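Local coordinates for protein putative kinase (Chloroflexus aurantiacus, PDB 2RHM) that is of unknown function but has the P-loop nucleoside triphosphate hydrolase fold and is probably a kinase that binds a nucleotide, at residues Pro5-Thr11 and Thr105-Cys111; Val10-Pro14 and Arg150-Pro154; His13-Gly17 and Leu118-Ile122; Leu31-Lys36 and Gln78-Ser84. All blocks are in the same frame, centred on the assembly; numbering follows the deposited sequence.

Contact 1: residues Pro5-Thr11 and Thr105-Cys111; sequences PALIIVT and TPIQIRC
Thr11 turns its methyl group over the neighbouring strand, where CG2 lies 3.6 Å from Gln108 OE1 and 3.9 Å from Arg110 CB. With OG1 anti to the backbone N (chi1 -167°), CG2 is left between N and the carbonyl carbon, next to the partner strand. The Gln108 chain is fully extended, its CG passing Ile9 O and the methyl CG2 of Ile9, while its OE1 takes a hydrogen bond from Leu156 N. On the same face Ile9 and Pro106 run side by side, Ile9 CD1 being 4.1 Å from Pro106 CB. The other face carries Ala6, Ile8 and Val10 beside Thr105, Ile107 and Ile109; Ile8 CG1 meets Ile107 CB at 4.3 Å. Seven backbone hydrogen bonds join the parallel strands, from Thr105 N to Pro5 O (2.9 Å) through to Cys111 N to Thr11 O (2.8 Å), and CA-H...O contacts fill the intervals. Strand 6-12 is the middle strand of a five-stranded parallel sheet, with 105-112 beside it and 80-83 along its other edge, and the face of Ile8, Val10, Ile107 and Ile109 is covered by helices 18-29 and 175-187.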
loop_
_atom_site.group_PDB
_atom_site.type_symbol
_atom_site.label_atom_id
_atom_site.label_comp_id
_atom_site.label_asym_id
_atom_site.label_seq_id
_atom_site.Cartn_x
_atom_site.Cartn_y
_atom_site.Cartn_z
ATOM N N PRO B 5 -2.591 13.493 11.443
ATOM C CA PRO B 5 -2.669 12.064 11.735
ATOM C C PRO B 5 -1.454 11.528 12.448
ATOM O O PRO B 5 -0.375 12.120 12.358
ATOM C CB PRO B 5 -2.768 11.439 10.350
ATOM C CG PRO B 5 -2.077 12.376 9.474
ATOM C CD PRO B 5 -2.424 13.733 9.999
ATOM N N ALA B 6 -1.621 10.416 13.156
ATOM C CA ALA B 6 -0.500 9.769 13.819
ATOM C C ALA B 6 0.138 8.756 12.901
ATOM O O ALA B 6 -0.543 8.099 12.107
ATOM C CB ALA B 6 -0.947 9.077 15.109
ATOM N N LEU B 7 1.461 8.633 13.009
ATOM C CA LEU B 7 2.195 7.597 12.302
ATOM C C LEU B 7 2.863 6.754 13.379
ATOM O O LEU B 7 3.707 7.257 14.115
ATOM C CB LEU B 7 3.236 8.191 11.356
ATOM C CG LEU B 7 4.208 7.178 10.732
ATOM C CD1 LEU B 7 3.450 6.069 10.030
ATOM C CD2 LEU B 7 5.181 7.837 9.749
ATOM N N ILE B 8 2.427 5.498 13.501
ATOM C CA ILE B 8 2.930 4.593 14.520
ATOM C C ILE B 8 3.976 3.714 13.879
ATOM O O ILE B 8 3.662 2.927 12.992
ATOM C CB ILE B 8 1.783 3.752 15.142
ATOM C CG1 ILE B 8 0.734 4.699 15.764
ATOM C CG2 ILE B 8 2.337 2.780 16.166
ATOM C CD1 ILE B 8 -0.621 4.084 15.854
ATOM N N ILE B 9 5.220 3.883 14.326
ATOM C CA ILE B 9 6.342 3.160 13.788
ATOM C C ILE B 9 6.691 2.019 14.728
ATOM O O ILE B 9 6.999 2.241 15.896
ATOM C CB ILE B 9 7.575 4.082 13.610
ATOM C CG1 ILE B 9 7.264 5.209 12.614
ATOM C CG2 ILE B 9 8.821 3.286 13.188
ATOM C CD1 ILE B 9 6.841 6.506 13.289
ATOM N N VAL B 10 6.600 0.804 14.215
ATOM C CA VAL B 10 7.018 -0.375 14.961
ATOM C C VAL B 10 8.285 -0.924 14.355
ATOM O O VAL B 10 8.304 -1.345 13.196
ATOM C CB VAL B 10 5.941 -1.467 15.005
ATOM C CG1 VAL B 10 6.381 -2.595 15.904
ATOM C CG2 VAL B 10 4.623 -0.894 15.499
ATOM N N THR B 11 9.354 -0.892 15.152
ATOM C CA THR B 11 10.667 -1.301 14.679
ATOM C C THR B 11 11.252 -2.393 15.569
ATOM O O THR B 11 10.700 -2.728 16.600
ATOM C CB THR B 11 11.616 -0.103 14.567
ATOM O OG1 THR B 11 12.780 -0.483 13.813
ATOM C CG2 THR B 11 11.987 0.409 15.938
ATOM N N THR B 105 2.304 12.907 13.243
ATOM C CA THR B 105 2.832 12.929 14.589
ATOM C C THR B 105 3.325 11.524 14.903
ATOM O O THR B 105 2.516 10.592 14.958
ATOM C CB THR B 105 1.728 13.299 15.592
ATOM O OG1 THR B 105 1.226 14.606 15.293
ATOM C CG2 THR B 105 2.277 13.308 16.985
ATOM N N PRO B 106 4.649 11.351 15.119
ATOM C CA PRO B 106 5.207 10.012 15.334
ATOM C C PRO B 106 5.033 9.433 16.731
ATOM O O PRO B 106 5.130 10.157 17.738
ATOM C CB PRO B 106 6.694 10.210 15.051
ATOM C CG PRO B 106 6.952 11.600 15.531
ATOM C CD PRO B 106 5.697 12.393 15.188
ATOM N N ILE B 107 4.768 8.129 16.768
ATOM C CA ILE B 107 4.736 7.345 17.994
ATOM C C ILE B 107 5.547 6.105 17.637
ATOM O O ILE B 107 5.285 5.488 16.617
ATOM C CB ILE B 107 3.321 6.936 18.387
ATOM C CG1 ILE B 107 2.454 8.183 18.644
ATOM C CG2 ILE B 107 3.374 6.040 19.648
ATOM C CD1 ILE B 107 0.980 7.864 18.835
ATOM N N GLN B 108 6.533 5.741 18.448
ATOM C CA GLN B 108 7.441 4.665 18.081
ATOM C C GLN B 108 7.522 3.571 19.134
ATOM O O GLN B 108 7.588 3.856 20.340
ATOM C CB GLN B 108 8.848 5.214 17.778
ATOM C CG GLN B 108 9.797 4.181 17.167
ATOM C CD GLN B 108 11.135 4.769 16.672
ATOM O OE1 GLN B 108 11.944 4.046 16.089
ATOM N NE2 GLN B 108 11.360 6.068 16.894
ATOM N N ILE B 109 7.405 2.337 18.666
ATOM C CA ILE B 109 7.575 1.142 19.505
ATOM C C ILE B 109 8.731 0.318 18.948
ATOM O O ILE B 109 8.752 -0.045 17.755
ATOM C CB ILE B 109 6.311 0.280 19.574
ATOM C CG1 ILE B 109 5.132 1.112 20.055
ATOM C CG2 ILE B 109 6.530 -0.904 20.516
ATOM C CD1 ILE B 109 3.875 0.380 20.107
ATOM N N ARG B 110 9.716 0.073 19.805
ATOM C CA ARG B 110 10.880 -0.698 19.440
ATOM C C ARG B 110 10.828 -2.035 20.163
ATOM O O ARG B 110 10.690 -2.086 21.378
ATOM C CB ARG B 110 12.181 0.018 19.788
ATOM C CG ARG B 110 13.367 -0.900 19.574
ATOM C CD ARG B 110 14.663 -0.292 19.957
ATOM N NE ARG B 110 14.733 0.064 21.371
ATOM C CZ ARG B 110 15.862 0.371 21.991
ATOM N NH1 ARG B 110 17.006 0.343 21.333
ATOM N NH2 ARG B 110 15.858 0.689 23.281
ATOM N N CYS B 111 10.904 -3.118 19.399
ATOM C CA CYS B 111 10.920 -4.443 19.983
ATOM C C CYS B 111 12.340 -4.932 20.093
ATOM O O CYS B 111 13.138 -4.675 19.210
ATOM C CB CYS B 111 10.128 -5.409 19.113
ATOM S SG CYS B 111 8.418 -4.933 18.945
#

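Contact 2: residues Val10-Pro14 and Arg150-Pro154; sequences VTGHP and RGDIP
His13 is held between Arg150 and Ile153, one on each face of its imidazole. At the root of the side chain, CB lies 4.0 Å from Arg150 NH2. CG, anti to the carbonyl carbon (chi1 -75°), places the ring between these two residues. Arg150 NE lies over one ring face, 3.6 Å from His13 CE1, and over the opposite face Ile153 CB stands 3.7 Å from the ring centroid in a nearly axial CH-pi contact. Arg150 CD makes a second CH-pi contact from its own side, while the guanidinium plane is tilted 49° from the ring, so the two do not stack flat. CD2 has Gly151 O 3.2 Å away at the ring edge. At the tip, His13 NE2 lies 2.9 Å from the oxygen of a water in the ring plane. That water donates in turn to Asp152 O.

Beyond the ring, Ile153 CG2 packs 3.6 Å from Gly12 CA and its CD1 reaches the Gly12 carbonyl. Two further waters bridge the segments: one accepts from both His13 N and Ile153 N, the other links Thr11 OG1 to Pro154 O. The contact thus joins the loop leaving strand 6-12 to the connection between helix 141-149 and strand 162-166, with Arg110 of the adjacent strand 105-112 bonding Ile153 O.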
loop_
_atom_site.group_PDB
_atom_site.type_symbol
_atom_site.label_atom_id
_atom_site.label_comp_id
_atom_site.label_asym_id
_atom_site.label_seq_id
_atom_site.Cartn_x
_atom_site.Cartn_y
_atom_site.Cartn_z
ATOM N N VAL B 10 6.600 0.804 14.215
ATOM C CA VAL B 10 7.018 -0.375 14.961
ATOM C C VAL B 10 8.285 -0.924 14.355
ATOM O O VAL B 10 8.304 -1.345 13.196
ATOM C CB VAL B 10 5.941 -1.467 15.005
ATOM C CG1 VAL B 10 6.381 -2.595 15.904
ATOM C CG2 VAL B 10 4.623 -0.894 15.499
ATOM N N THR B 11 9.354 -0.892 15.152
ATOM C CA THR B 11 10.667 -1.301 14.679
ATOM C C THR B 11 11.252 -2.393 15.569
ATOM O O THR B 11 10.700 -2.728 16.600
ATOM C CB THR B 11 11.616 -0.103 14.567
ATOM O OG1 THR B 11 12.780 -0.483 13.813
ATOM C CG2 THR B 11 11.987 0.409 15.938
ATOM N N GLY B 12 12.352 -2.980 15.125
ATOM C CA GLY B 12 13.007 -4.048 15.845
ATOM C C GLY B 12 13.802 -4.857 14.878
ATOM O O GLY B 12 13.509 -4.863 13.673
ATOM N N HIS B 13 14.799 -5.564 15.386
ATOM C CA HIS B 13 15.486 -6.535 14.552
ATOM C C HIS B 13 14.531 -7.695 14.166
ATOM O O HIS B 13 13.498 -7.895 14.786
ATOM C CB HIS B 13 16.721 -7.070 15.260
ATOM C CG HIS B 13 17.861 -6.112 15.283
ATOM N ND1 HIS B 13 18.316 -5.474 14.150
ATOM C CD2 HIS B 13 18.662 -5.706 16.296
ATOM C CE1 HIS B 13 19.356 -4.721 14.466
ATOM N NE2 HIS B 13 19.590 -4.846 15.761
ATOM N N PRO B 14 14.860 -8.440 13.100
ATOM C CA PRO B 14 14.046 -9.601 12.761
ATOM C C PRO B 14 13.839 -10.569 13.942
ATOM O O PRO B 14 14.759 -10.827 14.729
ATOM C CB PRO B 14 14.848 -10.247 11.635
ATOM C CG PRO B 14 15.510 -9.058 10.954
ATOM C CD PRO B 14 15.940 -8.225 12.120
ATOM N N ARG B 150 24.292 -9.069 18.425
ATOM C CA ARG B 150 23.956 -7.781 17.801
ATOM C C ARG B 150 23.486 -6.673 18.739
ATOM O O ARG B 150 23.761 -5.501 18.502
ATOM C CB ARG B 150 22.897 -7.999 16.718
ATOM C CG ARG B 150 22.647 -6.803 15.836
ATOM C CD ARG B 150 22.318 -7.247 14.446
ATOM N NE ARG B 150 21.030 -7.921 14.386
ATOM C CZ ARG B 150 20.681 -8.809 13.459
ATOM N NH1 ARG B 150 21.540 -9.195 12.513
ATOM N NH2 ARG B 150 19.473 -9.339 13.497
ATOM N N GLY B 151 22.756 -7.007 19.790
ATOM C CA GLY B 151 22.190 -5.945 20.619
ATOM C C GLY B 151 20.991 -5.305 19.939
ATOM O O GLY B 151 20.626 -5.652 18.804
ATOM N N ASP B 152 20.399 -4.342 20.626
ATOM C CA ASP B 152 19.121 -3.790 20.225
ATOM C C ASP B 152 19.166 -2.788 19.073
ATOM O O ASP B 152 20.106 -2.015 18.937
ATOM C CB ASP B 152 18.455 -3.196 21.447
ATOM C CG ASP B 152 18.280 -4.221 22.548
ATOM O OD1 ASP B 152 18.320 -5.443 22.240
ATOM O OD2 ASP B 152 18.110 -3.811 23.711
ATOM N N ILE B 153 18.150 -2.827 18.220
ATOM C CA ILE B 153 18.133 -1.948 17.068
ATOM C C ILE B 153 18.049 -0.501 17.528
ATOM O O ILE B 153 17.274 -0.167 18.437
ATOM C CB ILE B 153 16.948 -2.255 16.111
ATOM C CG1 ILE B 153 17.208 -1.696 14.724
ATOM C CG2 ILE B 153 15.650 -1.702 16.638
ATOM C CD1 ILE B 153 16.221 -2.192 13.683
ATOM N N PRO B 154 18.852 0.381 16.927
ATOM C CA PRO B 154 18.659 1.787 17.270
ATOM C C PRO B 154 17.317 2.328 16.746
ATOM O O PRO B 154 16.955 2.075 15.598
ATOM C CB PRO B 154 19.837 2.478 16.566
ATOM C CG PRO B 154 20.847 1.371 16.363
ATOM C CD PRO B 154 19.993 0.199 16.019
HETATM O O HOH W 1 14.839 1.228 13.887
HETATM O O HOH W 2 15.790 -4.873 18.272
HETATM O O HOH W 3 21.897 -3.215 16.588
#

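Contact 3: residues His13-Gly17 and Leu118-Ile122; sequences HPATG and LVERI. With BEZ (benzoic acid), chain G.
The guanidinium of Arg121 meets Ala15 O at its edge and in its plane: NH1 donates a hydrogen bond of 2.9 Å, nearly straight at 163° and lying in the carbonyl plane as well. Over one face of the second flat group, the benzoic acid ring, stands Ile122 CG1, 3.9 Å from C4; Pro14 CB, 3.5 Å from C6, and Ile122 CG2, 3.7 Å from C4, approach obliquely from the same side. Loop and helix thus both contribute to the pocket, and Arg125 NH1 is hydrogen-bonded to the ligand.

Arg121 reaches the loop because its chain is extended from CG to NE. CD passes close to Ala15 O on the way, and NH2 goes on to bond Thr167 O, which leaves the guanidinium bridging two backbone carbonyls. The methyl group of Ala15 packs against the helix, 3.9 Å from Arg121 CB and 4.0 Å from Ile122 CG1. Leu118 adds its CD2 branch, which comes within 3.4 Å of Ala15 O and also touches Thr16 CG2, whose side chain it crosses at a slant.

The loop itself is folded as a type II turn from His13 to Thr16, with Ala15 at positive phi. His13 O accepts from both Thr16 N and Thr16 OG1, the latter at 2.7 Å, which fixes the hydroxyl and leaves CG2 in contact with Leu118 CD2. Gly17 then takes the N-cap position of helix 18-29. Together with Gly12 and Lys18, this strand-loop-helix matches the Walker A pattern, and the turn is consistent with a P-loop, here packed against helix 115-127 beside the benzoic acid site.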
loop_
_atom_site.group_PDB
_atom_site.type_symbol
_atom_site.label_atom_id
_atom_site.label_comp_id
_atom_site.label_asym_id
_atom_site.label_seq_id
_atom_site.Cartn_x
_atom_site.Cartn_y
_atom_site.Cartn_z
ATOM N N HIS B 13 14.799 -5.564 15.386
ATOM C CA HIS B 13 15.486 -6.535 14.552
ATOM C C HIS B 13 14.531 -7.695 14.166
ATOM O O HIS B 13 13.498 -7.895 14.786
ATOM C CB HIS B 13 16.721 -7.070 15.260
ATOM C CG HIS B 13 17.861 -6.112 15.283
ATOM N ND1 HIS B 13 18.316 -5.474 14.150
ATOM C CD2 HIS B 13 18.662 -5.706 16.296
ATOM C CE1 HIS B 13 19.356 -4.721 14.466
ATOM N NE2 HIS B 13 19.590 -4.846 15.761
ATOM N N PRO B 14 14.860 -8.440 13.100
ATOM C CA PRO B 14 14.046 -9.601 12.761
ATOM C C PRO B 14 13.839 -10.569 13.942
ATOM O O PRO B 14 14.759 -10.827 14.729
ATOM C CB PRO B 14 14.848 -10.247 11.635
ATOM C CG PRO B 14 15.510 -9.058 10.954
ATOM C CD PRO B 14 15.940 -8.225 12.120
ATOM N N ALA B 15 12.602 -11.033 14.083
ATOM C CA ALA B 15 12.188 -11.982 15.129
ATOM C C ALA B 15 12.005 -11.387 16.540
ATOM O O ALA B 15 11.768 -12.121 17.485
ATOM C CB ALA B 15 13.098 -13.225 15.151
ATOM N N THR B 16 12.087 -10.066 16.695
ATOM C CA THR B 16 11.893 -9.450 18.008
ATOM C C THR B 16 10.437 -9.314 18.487
ATOM O O THR B 16 10.203 -8.803 19.587
ATOM C CB THR B 16 12.515 -8.033 18.051
ATOM O OG1 THR B 16 12.018 -7.256 16.959
ATOM C CG2 THR B 16 14.046 -8.113 17.986
ATOM N N GLY B 17 9.479 -9.734 17.659
ATOM C CA GLY B 17 8.062 -9.647 18.002
ATOM C C GLY B 17 7.316 -8.514 17.314
ATOM O O GLY B 17 6.111 -8.339 17.512
ATOM N N LEU B 118 16.243 -14.871 19.968
ATOM C CA LEU B 118 16.146 -14.522 18.563
ATOM C C LEU B 118 16.640 -15.677 17.693
ATOM O O LEU B 118 16.020 -15.993 16.673
ATOM C CB LEU B 118 16.928 -13.224 18.260
ATOM C CG LEU B 118 16.371 -11.933 18.894
ATOM C CD1 LEU B 118 17.237 -10.717 18.551
ATOM C CD2 LEU B 118 14.958 -11.683 18.455
ATOM N N VAL B 119 17.736 -16.316 18.098
ATOM C CA VAL B 119 18.270 -17.433 17.311
ATOM C C VAL B 119 17.261 -18.589 17.272
ATOM O O VAL B 119 17.007 -19.141 16.204
ATOM C CB VAL B 119 19.654 -17.905 17.795
ATOM C CG1 VAL B 119 20.026 -19.250 17.146
ATOM C CG2 VAL B 119 20.728 -16.862 17.461
ATOM N N GLU B 120 16.665 -18.924 18.414
ATOM C CA GLU B 120 15.635 -19.972 18.468
ATOM C C GLU B 120 14.468 -19.690 17.514
ATOM O O GLU B 120 14.017 -20.589 16.798
ATOM C CB GLU B 120 15.099 -20.130 19.891
ATOM N N ARG B 121 13.998 -18.437 17.490
ATOM C CA ARG B 121 12.864 -18.052 16.663
ATOM C C ARG B 121 13.176 -18.103 15.188
ATOM O O ARG B 121 12.390 -18.618 14.393
ATOM C CB ARG B 121 12.405 -16.636 17.005
ATOM C CG ARG B 121 11.717 -16.535 18.314
ATOM C CD ARG B 121 11.397 -15.098 18.672
ATOM N NE ARG B 121 10.813 -15.056 20.006
ATOM C CZ ARG B 121 10.625 -13.960 20.724
ATOM N NH1 ARG B 121 10.972 -12.768 20.249
ATOM N NH2 ARG B 121 10.087 -14.061 21.932
ATOM N N ILE B 122 14.321 -17.545 14.815
ATOM C CA ILE B 122 14.738 -17.536 13.423
ATOM C C ILE B 122 14.764 -18.964 12.889
ATOM O O ILE B 122 14.188 -19.255 11.838
ATOM C CB ILE B 122 16.120 -16.864 13.270
ATOM C CG1 ILE B 122 15.970 -15.356 13.429
ATOM C CG2 ILE B 122 16.743 -17.174 11.912
ATOM C CD1 ILE B 122 17.270 -14.623 13.469
HETATM C C BEZ G . 11.040 -12.818 11.067
HETATM O O1 BEZ G . 10.047 -13.371 11.596
HETATM O O2 BEZ G . 11.043 -11.572 10.878
HETATM C C1 BEZ G . 12.218 -13.650 10.666
HETATM C C2 BEZ G . 12.198 -15.024 10.891
HETATM C C3 BEZ G . 13.290 -15.791 10.512
HETATM C C4 BEZ G . 14.395 -15.185 9.919
HETATM C C5 BEZ G . 14.409 -13.806 9.707
HETATM C C6 BEZ G . 13.316 -13.034 10.073
#

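Contact 4: residues Leu31-Lys36 and Gln78-Ser84; sequences LPLLSK and QSLIMES
With OG anti to the backbone N (chi1 158°), Ser35 faces Glu83, whose chain starts anti to N and then bends at chi2 (-89°) to bring its carboxylate back across the strands. Ser35 OG donates to Glu83 OE1 at 2.8 Å, meeting it on the syn side but 32° out of the carboxylate plane. The same serine oxygen caps helix 36-47 by accepting from Ala38 N, and the other carboxylate oxygen, OE2, forms a salt bridge with Lys18 of the probable Walker A motif. Glu83 is therefore held at both oxygens.

Leu33 lies on the same face, its CD1 pressed tightly against Ile81 CG2 at 3.4 Å. On the reverse face Leu34 CD1 meets Leu80 CD1 at 3.9 Å. At the start of the pair, Leu31 CB touches Ile81 CD1, and Pro32 CD sits 3.3 Å from Ser79 O, a buried carbonyl without a polar partner in the model. At the far end the Lys36 chain runs past Ser84 OG, with CD 3.3 Å away, and its NZ bonds Asn85 OD1.

Four backbone hydrogen bonds hold the parallel strands in register, the last from Lys36 N to Glu83 O (3.0 Å). Strand 33-35 is outermost in this chain's sheet, and strand 80-83 lies between it and strand 6-12. Helix 18-29 packs on the Leu33 and Ile81 face and helix 52-75 on Leu34 and Leu80, while Thr72 of the second subunit bonds Leu33 N.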
loop_
_atom_site.group_PDB
_atom_site.type_symbol
_atom_site.label_atom_id
_atom_site.label_comp_id
_atom_site.label_asym_id
_atom_site.label_seq_id
_atom_site.Cartn_x
_atom_site.Cartn_y
_atom_site.Cartn_z
ATOM N N LEU B 31 -6.521 0.374 12.855
ATOM C CA LEU B 31 -5.732 1.188 11.919
ATOM C C LEU B 31 -5.118 0.331 10.822
ATOM O O LEU B 31 -4.901 -0.881 11.004
ATOM C CB LEU B 31 -4.621 1.957 12.659
ATOM C CG LEU B 31 -5.049 3.002 13.698
ATOM C CD1 LEU B 31 -3.820 3.555 14.386
ATOM C CD2 LEU B 31 -5.858 4.113 13.053
ATOM N N PRO B 32 -4.852 0.953 9.656
ATOM C CA PRO B 32 -4.173 0.251 8.576
ATOM C C PRO B 32 -2.746 -0.084 8.981
ATOM O O PRO B 32 -2.111 0.659 9.756
ATOM C CB PRO B 32 -4.169 1.261 7.415
ATOM C CG PRO B 32 -5.077 2.347 7.821
ATOM C CD PRO B 32 -5.145 2.350 9.303
ATOM N N LEU B 33 -2.283 -1.226 8.485
ATOM C CA LEU B 33 -0.934 -1.713 8.771
ATOM C C LEU B 33 -0.167 -1.965 7.485
ATOM O O LEU B 33 -0.583 -2.763 6.649
ATOM C CB LEU B 33 -1.022 -3.019 9.555
ATOM C CG LEU B 33 0.275 -3.766 9.860
ATOM C CD1 LEU B 33 1.191 -2.860 10.707
ATOM C CD2 LEU B 33 -0.051 -5.072 10.567
ATOM N N LEU B 34 0.966 -1.283 7.350
ATOM C CA LEU B 34 1.882 -1.500 6.235
ATOM C C LEU B 34 3.158 -2.132 6.752
ATOM O O LEU B 34 3.843 -1.549 7.578
ATOM C CB LEU B 34 2.175 -0.174 5.554
ATOM C CG LEU B 34 0.970 0.704 5.229
ATOM C CD1 LEU B 34 1.493 2.016 4.679
ATOM C CD2 LEU B 34 0.035 0.056 4.235
ATOM N N SER B 35 3.467 -3.340 6.300
ATOM C CA SER B 35 4.600 -4.115 6.785
ATOM C C SER B 35 5.577 -4.393 5.650
ATOM O O SER B 35 5.156 -4.852 4.589
ATOM C CB SER B 35 4.097 -5.457 7.335
ATOM O OG SER B 35 5.134 -6.454 7.365
ATOM N N LYS B 36 6.866 -4.156 5.863
ATOM C CA LYS B 36 7.842 -4.374 4.790
ATOM C C LYS B 36 7.797 -5.823 4.320
ATOM O O LYS B 36 7.719 -6.092 3.119
ATOM C CB LYS B 36 9.276 -4.003 5.212
ATOM C CG LYS B 36 10.297 -4.256 4.101
ATOM C CD LYS B 36 11.747 -4.060 4.557
ATOM C CE LYS B 36 12.223 -5.148 5.470
ATOM N NZ LYS B 36 13.707 -5.089 5.688
ATOM N N GLN B 78 -5.758 10.045 7.864
ATOM C CA GLN B 78 -5.906 8.794 8.578
ATOM C C GLN B 78 -4.562 8.420 9.168
ATOM O O GLN B 78 -3.511 8.596 8.536
ATOM C CB GLN B 78 -6.427 7.702 7.629
ATOM C CG GLN B 78 -6.405 6.231 8.116
ATOM C CD GLN B 78 -7.289 5.937 9.317
ATOM O OE1 GLN B 78 -7.197 6.585 10.364
ATOM N NE2 GLN B 78 -8.143 4.930 9.175
ATOM N N SER B 79 -4.612 7.916 10.397
ATOM C CA SER B 79 -3.438 7.421 11.079
ATOM C C SER B 79 -3.115 6.005 10.581
ATOM O O SER B 79 -3.967 5.313 10.003
ATOM C CB SER B 79 -3.663 7.432 12.589
ATOM O OG SER B 79 -3.969 8.740 13.057
ATOM N N LEU B 80 -1.884 5.565 10.802
ATOM C CA LEU B 80 -1.481 4.254 10.316
ATOM C C LEU B 80 -0.260 3.728 11.044
ATOM O O LEU B 80 0.447 4.462 11.725
ATOM C CB LEU B 80 -1.224 4.320 8.809
ATOM C CG LEU B 80 0.054 5.024 8.365
ATOM C CD1 LEU B 80 1.056 4.011 8.008
ATOM C CD2 LEU B 80 -0.173 5.890 7.156
ATOM N N ILE B 81 -0.052 2.431 10.895
ATOM C CA ILE B 81 1.062 1.724 11.494
ATOM C C ILE B 81 1.986 1.253 10.368
ATOM O O ILE B 81 1.529 0.664 9.364
ATOM C CB ILE B 81 0.580 0.494 12.275
ATOM C CG1 ILE B 81 -0.439 0.887 13.362
ATOM C CG2 ILE B 81 1.780 -0.256 12.851
ATOM C CD1 ILE B 81 -1.339 -0.273 13.760
HETATM N N MSE B 82 3.274 1.517 10.529
HETATM C CA MSE B 82 4.299 1.015 9.623
HETATM C C MSE B 82 5.233 0.116 10.431
HETATM O O MSE B 82 5.692 0.482 11.499
HETATM C CB MSE B 82 5.122 2.132 8.968
HETATM C CG MSE B 82 4.348 3.062 8.040
HETATM SE SE MSE B 82 5.489 4.517 7.369
HETATM C CE MSE B 82 6.896 3.275 6.758
ATOM N N GLU B 83 5.532 -1.055 9.878
ATOM C CA GLU B 83 6.389 -2.015 10.558
ATOM C C GLU B 83 7.510 -2.484 9.648
ATOM O O GLU B 83 7.265 -2.919 8.515
ATOM C CB GLU B 83 5.556 -3.200 11.037
ATOM C CG GLU B 83 6.382 -4.302 11.676
ATOM C CD GLU B 83 6.873 -5.346 10.654
ATOM O OE1 GLU B 83 6.040 -5.985 9.969
ATOM O OE2 GLU B 83 8.099 -5.541 10.549
ATOM N N SER B 84 8.740 -2.382 10.151
ATOM C CA SER B 84 9.922 -2.881 9.456
ATOM C C SER B 84 11.089 -2.896 10.433
ATOM O O SER B 84 10.980 -2.384 11.545
ATOM C CB SER B 84 10.284 -1.962 8.293
ATOM O OG SER B 84 11.298 -2.552 7.489
HETATM O O HOH W 4 13.984 -1.895 6.918
#

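From the N terminus, strand 6-12 supplies the first partner of contact 1, and contacts 2 and 3 begin in turn where that strand ends and the following loop leads into helix 18-29. Contact 4 closes the shortest loop, 31-36 to 78-84, and is nested within the loops closed by the other three. Contact 1 closes next, at 105-111, and contact 3 at 118-122, so these two cross; contact 2 closes last, at 150-154. Contacts 1 and 4 meet through Ile8, which bonds Leu80 and Met82, making a continuous sheet. Contacts 2 and 3 share His13 and Pro14 and tie the loop after strand 6-12 to the connection following helix 141-149 and to helix 115-127, respectively.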